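Local coordinates for nitrogenase molybdenum-iron protein alpha chain (Clostridium pasteurianum, PDB 4WES) that forms, with the beta chain, the molybdenum-iron component of nitrogenase, which reduces dinitrogen to ammonium at a molybdenum-iron-sulfur-homocitrate cluster, at residues L334-A339 and L355-D361; P136-Y142 and I167-F172; E274-P280 and K404-I409. One frame throughout, in Å; residues are numbered along the deposited sequence. Where two conformers were deposited one is given.

Contact 1 of 3, residues L334-A339 and L355-D361; sequences LQGKTA and LKSFGVD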
loop_
_atom_site.group_PDB
_atom_site.type_symbol
_atom_site.label_atom_id
_atom_site.label_comp_id
_atom_site.label_asym_id
_atom_site.label_seq_id
_atom_site.Cartn_x
_atom_site.Cartn_y
_atom_site.Cartn_z
ATOM N N LEU A 334 -14.860 25.775 19.983
ATOM C CA LEU A 334 -13.703 25.826 20.868
ATOM C C LEU A 334 -13.880 26.709 22.081
ATOM O O LEU A 334 -13.089 26.603 23.021
ATOM C CB LEU A 334 -12.451 26.262 20.103
ATOM C CG LEU A 334 -12.063 25.367 18.945
ATOM C CD1 LEU A 334 -10.988 26.083 18.128
ATOM C CD2 LEU A 334 -11.606 24.007 19.431
ATOM N N GLN A 335 -14.895 27.563 22.107
ATOM C CA GLN A 335 -14.947 28.513 23.185
ATOM C C GLN A 335 -15.086 27.806 24.532
ATOM O O GLN A 335 -15.775 26.789 24.670
ATOM C CB GLN A 335 -16.002 29.592 22.997
ATOM C CG GLN A 335 -17.385 29.080 23.020
ATOM C CD GLN A 335 -18.388 30.181 22.655
ATOM O OE1 GLN A 335 -18.113 31.379 22.812
ATOM N NE2 GLN A 335 -19.536 29.781 22.159
ATOM N N GLY A 336 -14.436 28.387 25.529
ATOM C CA GLY A 336 -14.459 27.826 26.879
ATOM C C GLY A 336 -13.410 26.816 27.171
ATOM O O GLY A 336 -13.334 26.327 28.307
ATOM N N LYS A 337 -12.599 26.469 26.191
ATOM C CA LYS A 337 -11.511 25.536 26.413
ATOM C C LYS A 337 -10.256 26.274 26.841
ATOM O O LYS A 337 -10.150 27.499 26.700
ATOM C CB LYS A 337 -11.282 24.740 25.142
ATOM C CG LYS A 337 -12.491 23.905 24.807
ATOM C CD LYS A 337 -12.343 23.111 23.566
ATOM C CE LYS A 337 -13.616 22.449 23.158
ATOM N NZ LYS A 337 -13.982 21.395 24.131
ATOM N N THR A 338 -9.312 25.538 27.403
ATOM C CA THR A 338 -8.060 26.102 27.897
ATOM C C THR A 338 -6.864 25.524 27.141
ATOM O O THR A 338 -6.878 24.396 26.643
ATOM C CB THR A 338 -7.881 25.821 29.412
ATOM O OG1 THR A 338 -7.879 24.412 29.607
ATOM C CG2 THR A 338 -8.978 26.490 30.212
ATOM N N ALA A 339 -5.801 26.332 27.110
ATOM C CA ALA A 339 -4.596 25.999 26.355
ATOM C C ALA A 339 -3.342 26.359 27.120
ATOM O O ALA A 339 -3.319 27.307 27.924
ATOM C CB ALA A 339 -4.604 26.707 25.008
ATOM N N LEU A 355 -6.067 32.265 19.369
ATOM C CA LEU A 355 -6.745 31.448 20.383
ATOM C C LEU A 355 -7.793 32.252 21.142
ATOM O O LEU A 355 -8.910 31.766 21.381
ATOM C CB LEU A 355 -5.731 30.846 21.339
ATOM C CG LEU A 355 -4.811 29.799 20.700
ATOM C CD1 LEU A 355 -3.781 29.322 21.701
ATOM C CD2 LEU A 355 -5.580 28.617 20.151
ATOM N N LYS A 356 -7.452 33.491 21.497
ATOM C CA LYS A 356 -8.399 34.301 22.247
ATOM C C LYS A 356 -9.658 34.578 21.418
ATOM O O LYS A 356 -10.770 34.513 21.946
ATOM C CB LYS A 356 -7.761 35.620 22.665
ATOM C CG LYS A 356 -8.653 36.440 23.586
ATOM C CD LYS A 356 -7.939 37.647 24.158
ATOM C CE LYS A 356 -8.883 38.472 25.032
ATOM N NZ LYS A 356 -8.233 39.769 25.358
ATOM N N SER A 357 -9.500 34.856 20.129
ATOM C CA SER A 357 -10.649 35.045 19.267
ATOM C C SER A 357 -11.533 33.813 19.154
ATOM O O SER A 357 -12.761 33.945 19.016
ATOM C CB SER A 357 -10.222 35.476 17.862
ATOM O OG SER A 357 -9.644 36.762 17.876
ATOM N N PHE A 358 -10.949 32.624 19.278
ATOM C CA PHE A 358 -11.700 31.376 19.260
ATOM C C PHE A 358 -12.367 31.069 20.623
ATOM O O PHE A 358 -13.076 30.067 20.746
ATOM C CB PHE A 358 -10.782 30.185 18.930
ATOM C CG PHE A 358 -10.176 30.160 17.532
ATOM C CD1 PHE A 358 -10.477 31.103 16.543
ATOM C CD2 PHE A 358 -9.306 29.150 17.225
ATOM C CE1 PHE A 358 -9.888 30.980 15.296
ATOM C CE2 PHE A 358 -8.720 29.036 15.995
ATOM C CZ PHE A 358 -9.008 29.960 15.021
ATOM N N GLY A 359 -12.144 31.928 21.610
ATOM C CA GLY A 359 -12.695 31.715 22.943
ATOM C C GLY A 359 -11.887 30.779 23.808
ATOM O O GLY A 359 -12.404 30.278 24.811
ATOM N N VAL A 360 -10.629 30.526 23.416
ATOM C CA VAL A 360 -9.729 29.643 24.152
ATOM C C VAL A 360 -8.905 30.490 25.123
ATOM O O VAL A 360 -8.428 31.557 24.785
ATOM C CB VAL A 360 -8.833 28.877 23.192
ATOM C CG1 VAL A 360 -7.765 28.078 23.929
ATOM C CG2 VAL A 360 -9.662 27.962 22.298
ATOM N N ASP A 361 -8.776 29.994 26.356
ATOM C CA ASP A 361 -8.098 30.681 27.431
ATOM C C ASP A 361 -6.690 30.134 27.598
ATOM O O ASP A 361 -6.518 28.977 28.023
ATOM C CB ASP A 361 -8.928 30.466 28.714
ATOM C CG ASP A 361 -8.336 31.105 29.932
ATOM O OD1 ASP A 361 -7.300 31.791 29.857
ATOM O OD2 ASP A 361 -8.962 30.923 31.019
#
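With chi1 at -59° in Leu334 and -66° in Phe358, each CG lies anti to its carbonyl carbon, and the two side chains run side by side in the same direction, Leu334 CD1 coming within 3.6 Å of Phe358 CD2. In Val360 the torsion of 173° splits the branches between two partners: CG1 packs against Ala339 CB at 3.6 Å, whereas CG2 turns back to Leu334 CB. The backbones join where two helices end. Gly359 has positive phi and closes the second helix with a Schellman motif; its CA lies 3.9 Å from Gln335 CB. Gly359 O accepts Gly336 N at 2.9 Å and so ties the motif to the type II turn from Leu334 to Lys337. Beyond the turn Asp361 N meets Lys337 O at 2.9 Å, nearly straight, and Ala339 N returns to Asp361 O, which starts a parallel pairing. Asp361 OD1 is hydrogen-bonded to His435 NE2. Helix 306-334 leads into strand 338-343, and helices 347-350 and 352-357 carry the chain on to the parallel strand 361-367, a beta-alpha-beta unit, with helix 492-507 packed on Leu334 and Phe358 and Met460 of strand 460-462 against Ala339 and Val360.

Contact 2 of 3, residues P136-Y142 and I167-F172; sequences PAAIGVY and IPVHAF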
loop_
_atom_site.group_PDB
_atom_site.type_symbol
_atom_site.label_atom_id
_atom_site.label_comp_id
_atom_site.label_asym_id
_atom_site.label_seq_id
_atom_site.Cartn_x
_atom_site.Cartn_y
_atom_site.Cartn_z
ATOM N N PRO A 136 25.977 28.245 -7.588
ATOM C CA PRO A 136 24.950 28.968 -6.857
ATOM C C PRO A 136 25.237 30.486 -6.771
ATOM O O PRO A 136 26.308 30.949 -7.179
ATOM C CB PRO A 136 25.034 28.322 -5.475
ATOM C CG PRO A 136 26.518 28.078 -5.344
ATOM C CD PRO A 136 26.952 27.601 -6.698
ATOM N N ALA A 137 24.315 31.230 -6.177
ATOM C CA ALA A 137 24.509 32.654 -5.967
ATOM C C ALA A 137 25.623 32.929 -4.961
ATOM O O ALA A 137 26.303 33.949 -5.012
ATOM C CB ALA A 137 23.215 33.280 -5.512
ATOM N N ALA A 138 25.759 32.018 -3.998
ATOM C CA ALA A 138 26.702 32.130 -2.872
ATOM C C ALA A 138 26.798 30.769 -2.233
ATOM O O ALA A 138 25.940 29.910 -2.459
ATOM C CB ALA A 138 26.262 33.174 -1.870
ATOM N N ILE A 139 27.822 30.604 -1.424
ATOM C CA ILE A 139 28.016 29.405 -0.601
ATOM C C ILE A 139 28.145 29.826 0.834
ATOM O O ILE A 139 28.808 30.824 1.142
ATOM C CB ILE A 139 29.250 28.612 -1.083
ATOM C CG1 ILE A 139 28.987 28.082 -2.503
ATOM C CG2 ILE A 139 29.619 27.492 -0.098
ATOM C CD1 ILE A 139 30.190 27.473 -3.198
ATOM N N GLY A 140 27.476 29.099 1.737
ATOM C CA GLY A 140 27.689 29.268 3.167
ATOM C C GLY A 140 28.446 28.080 3.731
ATOM O O GLY A 140 28.275 26.952 3.271
ATOM N N VAL A 141 29.267 28.343 4.752
ATOM C CA VAL A 141 30.004 27.330 5.480
ATOM C C VAL A 141 29.660 27.476 6.944
ATOM O O VAL A 141 29.841 28.559 7.513
ATOM C CB VAL A 141 31.506 27.526 5.342
ATOM C CG1 VAL A 141 32.237 26.479 6.176
ATOM C CG2 VAL A 141 31.914 27.473 3.877
ATOM N N TYR A 142 29.174 26.398 7.573
ATOM C CA TYR A 142 28.622 26.474 8.909
ATOM C C TYR A 142 29.421 25.572 9.847
ATOM O O TYR A 142 29.500 24.359 9.617
ATOM C CB TYR A 142 27.136 26.048 8.891
ATOM C CG TYR A 142 26.354 26.955 7.984
ATOM C CD1 TYR A 142 25.794 28.130 8.434
ATOM C CD2 TYR A 142 26.246 26.670 6.648
ATOM C CE1 TYR A 142 25.141 28.989 7.570
ATOM C CE2 TYR A 142 25.632 27.527 5.749
ATOM C CZ TYR A 142 25.074 28.698 6.227
ATOM O OH TYR A 142 24.460 29.589 5.366
ATOM N N ILE A 167 32.476 33.970 -6.485
ATOM C CA ILE A 167 31.178 34.222 -5.852
ATOM C C ILE A 167 31.418 34.342 -4.358
ATOM O O ILE A 167 32.452 33.915 -3.831
ATOM C CB ILE A 167 30.096 33.124 -6.151
ATOM C CG1 ILE A 167 30.492 31.766 -5.580
ATOM C CG2 ILE A 167 29.795 33.096 -7.644
ATOM C CD1 ILE A 167 29.335 30.798 -5.540
ATOM N N PRO A 168 30.432 34.896 -3.642
ATOM C CA PRO A 168 30.621 35.063 -2.200
ATOM C C PRO A 168 30.610 33.717 -1.466
ATOM O O PRO A 168 29.832 32.818 -1.841
ATOM C CB PRO A 168 29.424 35.904 -1.791
ATOM C CG PRO A 168 29.001 36.655 -3.048
ATOM C CD PRO A 168 29.251 35.621 -4.107
ATOM N N VAL A 169 31.448 33.596 -0.449
ATOM C CA VAL A 169 31.447 32.443 0.445
ATOM C C VAL A 169 31.395 33.012 1.845
ATOM O O VAL A 169 32.273 33.769 2.246
ATOM C CB VAL A 169 32.668 31.529 0.248
ATOM C CG1 VAL A 169 32.541 30.290 1.090
ATOM C CG2 VAL A 169 32.827 31.131 -1.221
ATOM N N HIS A 170 30.375 32.642 2.601
ATOM C CA HIS A 170 30.139 33.210 3.928
ATOM C C HIS A 170 30.334 32.160 4.998
ATOM O O HIS A 170 29.641 31.136 5.003
ATOM C CB HIS A 170 28.733 33.764 4.041
ATOM C CG HIS A 170 28.438 34.803 3.002
ATOM N ND1 HIS A 170 29.136 35.982 2.944
ATOM C CD2 HIS A 170 27.539 34.854 1.999
ATOM C CE1 HIS A 170 28.664 36.717 1.957
ATOM N NE2 HIS A 170 27.712 36.057 1.351
ATOM N N ALA A 171 31.276 32.424 5.893
ATOM C CA ALA A 171 31.538 31.534 7.037
ATOM C C ALA A 171 30.756 31.960 8.274
ATOM O O ALA A 171 30.659 33.139 8.590
ATOM C CB ALA A 171 33.032 31.503 7.341
ATOM N N PHE A 172 30.281 30.969 9.027
ATOM C CA PHE A 172 29.538 31.207 10.258
ATOM C C PHE A 172 30.104 30.333 11.359
ATOM O O PHE A 172 30.039 29.099 11.256
ATOM C CB PHE A 172 28.052 30.874 10.074
ATOM C CG PHE A 172 27.370 31.703 9.023
ATOM C CD1 PHE A 172 27.420 31.358 7.695
ATOM C CD2 PHE A 172 26.668 32.848 9.374
ATOM C CE1 PHE A 172 26.807 32.117 6.713
ATOM C CE2 PHE A 172 26.033 33.621 8.407
ATOM C CZ PHE A 172 26.120 33.271 7.072
#
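Ile139 O accepts His170 N at 2.8 Å, and Val169 CA adds a CA-H...O contact to the same oxygen at 3.2 Å. Val141 N to His170 O is equally short, and Ile139 N to Pro168 O and Phe172 N to Val141 O complete the parallel pairing of strands 138-143 and 169-172. On the face bearing Ile139, Val141 and Val169, Val169 CG1 reaches Val141 CG2 at 4.0 Å, and helix 154-165, in the connection between the strands, covers this side. At the start of the pair Ile167 CD1 packs on Pro136 CG, crossing the proline at about a right angle. The other face carries Tyr142 and Phe172. Their near-equal chi1 values, -60° and -61°, send both rings the same way, with planes 5° apart and centroids 4.9 Å apart; the rings are slid until they barely overlap, and Tyr142 CE1 meets Phe172 CD1 at 3.3 Å. Tyr142 OH lies over Gly140 CA, 3.9 Å away, and the Tyr142 side chain is about 9 Å from the Fe8S7 cluster. Tyr142 OH bonds His71 ND1 and His170 NE2 bonds Tyr246 OH, so each of these two polar atoms, on buried side chains, has a hydrogen-bond partner within the chain.

Contact 3 of 3, residues E274-P280 and K404-I409; sequences ETKYGIP and KYRVVI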
loop_
_atom_site.group_PDB
_atom_site.type_symbol
_atom_site.label_atom_id
_atom_site.label_comp_id
_atom_site.label_asym_id
_atom_site.label_seq_id
_atom_site.Cartn_x
_atom_site.Cartn_y
_atom_site.Cartn_z
ATOM N N GLU A 274 18.138 50.163 10.909
ATOM C CA GLU A 274 17.727 51.485 11.323
ATOM C C GLU A 274 18.950 52.388 11.534
ATOM O O GLU A 274 18.974 53.529 11.072
ATOM C CB GLU A 274 16.860 51.458 12.584
ATOM C CG GLU A 274 16.317 52.832 12.956
ATOM C CD GLU A 274 15.288 52.850 14.049
ATOM O OE1 GLU A 274 14.867 51.781 14.516
ATOM O OE2 GLU A 274 14.950 53.959 14.472
ATOM N N THR A 275 19.985 51.889 12.229
ATOM C CA THR A 275 21.155 52.705 12.495
ATOM C C THR A 275 21.901 53.069 11.201
ATOM O O THR A 275 22.325 54.221 11.005
ATOM C CB THR A 275 22.091 51.950 13.429
ATOM O OG1 THR A 275 21.386 51.691 14.648
ATOM C CG2 THR A 275 23.361 52.709 13.661
ATOM N N LYS A 276 22.114 52.074 10.339
ATOM C CA LYS A 276 22.986 52.251 9.182
ATOM C C LYS A 276 22.285 52.959 8.022
ATOM O O LYS A 276 22.899 53.789 7.353
ATOM C CB LYS A 276 23.544 50.908 8.724
ATOM C CG LYS A 276 24.514 51.011 7.555
ATOM C CD LYS A 276 25.243 49.689 7.302
ATOM C CE LYS A 276 26.155 49.781 6.094
ATOM N NZ LYS A 276 26.993 48.573 5.922
ATOM N N TYR A 277 21.024 52.617 7.781
ATOM C CA TYR A 277 20.280 53.108 6.610
ATOM C C TYR A 277 19.172 54.130 6.936
ATOM O O TYR A 277 18.692 54.803 6.030
ATOM C CB TYR A 277 19.688 51.924 5.823
ATOM C CG TYR A 277 20.721 50.992 5.297
ATOM C CD1 TYR A 277 21.610 51.388 4.285
ATOM C CD2 TYR A 277 20.868 49.705 5.806
ATOM C CE1 TYR A 277 22.599 50.543 3.810
ATOM C CE2 TYR A 277 21.832 48.875 5.325
ATOM C CZ TYR A 277 22.698 49.272 4.329
ATOM O OH TYR A 277 23.660 48.411 3.877
ATOM N N GLY A 278 18.745 54.180 8.194
ATOM C CA GLY A 278 17.624 55.041 8.575
ATOM C C GLY A 278 16.281 54.370 8.393
ATOM O O GLY A 278 15.258 55.007 8.567
ATOM N N ILE A 279 16.262 53.069 8.058
ATOM C CA ILE A 279 15.006 52.376 7.816
ATOM C C ILE A 279 14.350 52.011 9.138
ATOM O O ILE A 279 14.934 51.256 9.928
ATOM C CB ILE A 279 15.235 51.138 6.949
ATOM C CG1 ILE A 279 15.865 51.490 5.591
ATOM C CG2 ILE A 279 13.935 50.359 6.768
ATOM C CD1 ILE A 279 16.490 50.312 4.881
ATOM N N PRO A 280 13.134 52.528 9.395
ATOM C CA PRO A 280 12.431 52.200 10.639
ATOM C C PRO A 280 11.871 50.802 10.589
ATOM O O PRO A 280 11.710 50.207 9.523
ATOM C CB PRO A 280 11.316 53.242 10.687
ATOM C CG PRO A 280 11.054 53.572 9.260
ATOM C CD PRO A 280 12.357 53.440 8.539
ATOM N N LYS A 404 24.226 56.291 1.982
ATOM C CA LYS A 404 22.907 55.635 1.845
ATOM C C LYS A 404 21.921 55.951 2.965
ATOM O O LYS A 404 20.724 55.643 2.831
ATOM C CB LYS A 404 23.070 54.104 1.795
ATOM C CG LYS A 404 23.890 53.611 0.614
ATOM C CD LYS A 404 24.103 52.095 0.596
ATOM C CE LYS A 404 25.094 51.676 -0.500
ATOM N NZ LYS A 404 25.264 50.184 -0.487
ATOM N N TYR A 405 22.397 56.528 4.073
ATOM C CA TYR A 405 21.501 56.888 5.174
ATOM C C TYR A 405 20.460 57.871 4.704
ATOM O O TYR A 405 20.783 58.827 4.012
ATOM C CB TYR A 405 22.272 57.454 6.384
ATOM C CG TYR A 405 21.390 57.674 7.585
ATOM C CD1 TYR A 405 20.640 58.850 7.744
ATOM C CD2 TYR A 405 21.228 56.675 8.523
ATOM C CE1 TYR A 405 19.798 59.015 8.834
ATOM C CE2 TYR A 405 20.393 56.838 9.625
ATOM C CZ TYR A 405 19.674 57.995 9.781
ATOM O OH TYR A 405 18.817 58.151 10.852
ATOM N N ARG A 406 19.202 57.646 5.059
ATOM C CA ARG A 406 18.201 58.638 4.779
ATOM C C ARG A 406 17.143 58.698 5.853
ATOM O O ARG A 406 16.960 57.748 6.638
ATOM C CB ARG A 406 17.590 58.456 3.417
ATOM C CG ARG A 406 16.690 57.280 3.340
ATOM C CD ARG A 406 17.246 56.470 2.207
ATOM N NE ARG A 406 16.700 55.155 1.961
ATOM C CZ ARG A 406 17.280 53.987 2.276
ATOM N NH1 ARG A 406 16.686 52.898 1.851
ATOM N NH2 ARG A 406 18.432 53.884 2.962
ATOM N N VAL A 407 16.513 59.860 5.938
ATOM C CA VAL A 407 15.421 60.063 6.851
ATOM C C VAL A 407 14.181 59.538 6.150
ATOM O O VAL A 407 13.804 60.021 5.086
ATOM C CB VAL A 407 15.249 61.568 7.189
ATOM C CG1 VAL A 407 14.008 61.756 8.067
ATOM C CG2 VAL A 407 16.518 62.072 7.865
ATOM N N VAL A 408 13.584 58.505 6.714
ATOM C CA VAL A 408 12.394 57.916 6.119
ATOM C C VAL A 408 11.150 58.487 6.774
ATOM O O VAL A 408 10.325 59.094 6.110
ATOM C CB VAL A 408 12.426 56.392 6.243
ATOM C CG1 VAL A 408 11.165 55.786 5.632
ATOM C CG2 VAL A 408 13.681 55.860 5.554
ATOM N N ILE A 409 11.015 58.309 8.088
ATOM C CA ILE A 409 9.959 58.946 8.842
ATOM C C ILE A 409 10.618 59.979 9.753
ATOM O O ILE A 409 11.430 59.637 10.617
ATOM C CB ILE A 409 9.129 57.944 9.674
ATOM C CG1 ILE A 409 8.608 56.775 8.810
ATOM C CG2 ILE A 409 8.000 58.678 10.385
ATOM C CD1 ILE A 409 7.849 55.706 9.597
HETATM O O HOH W 1 18.532 55.968 12.353
HETATM O O HOH W 2 25.565 49.287 2.207
HETATM O O HOH W 3 14.473 57.473 9.214
#
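Tyr405 lies against the C-terminal end of helix 263-277, where the chain leaves the helix through Gly278, at positive phi, towards strand 281-283 of a parallel sheet of an alpha/beta fold. Its CG is anti to the backbone N (chi1 -173°), which swings the ring back along the last turn: Lys276 O lies at the ring edge in plane, 3.5 Å from CD2, while Tyr277 O sits over one face. Gly278 CA packs on the same ring and makes a CA-H...O contact with Arg406 O at 3.4 Å. Tyr277 O also accepts a hydrogen bond from Arg406 N at 3.0 Å and 165°. Tyr277 and Lys404 point the same way, side by side, with Lys404 CB in plane at the ring edge and CD 3.9 Å from CE1; the CG of Lys276 covers one face of that ring, over its centre. The Arg406 side chain, bent at chi2, lies alongside Ile279, pointing the same way. Its NH2 bonds Lys404 O within its own segment, and NH1 is held by Asp253 O, which together fix its direction. Further on, the Pro280 ring is crossed by Val408, whose CB meets CD at 3.7 Å, and by Ile409. Asp401, in the loop before Lys404, pairs with the backbone of Lys276 and bonds Lys404 N. Three waters span the seam, one of them bonded to both Tyr277 OH and Lys404 NZ; another donates to Gly278 O at 2.7 Å and accepts from Val408 N at 2.8 Å.

In the fold
The contacts fall in three separate regions of the folded subunit. Contact 2 comes first and joins neighbouring strands of the parallel sheet 106-107, 69-74, 138-143 and 169-172. Contact 3 opens next and closes last, bringing loop 404-409 onto the helix that precedes strand 281-283, an outermost strand of a second parallel sheet. Contact 1, nested within that long loop, belongs to the mixed sheet containing 338-343 and 361-367. Centres of contacts 1 and 2 lie about 45 Å apart on opposite sides of the chain's centre; those of contacts 2 and 3, about 27 Å. Each is thus associated with a different sheet of the subunit, which binds the molybdenum-iron cluster and shares the [8Fe-7S] cluster with the beta chain.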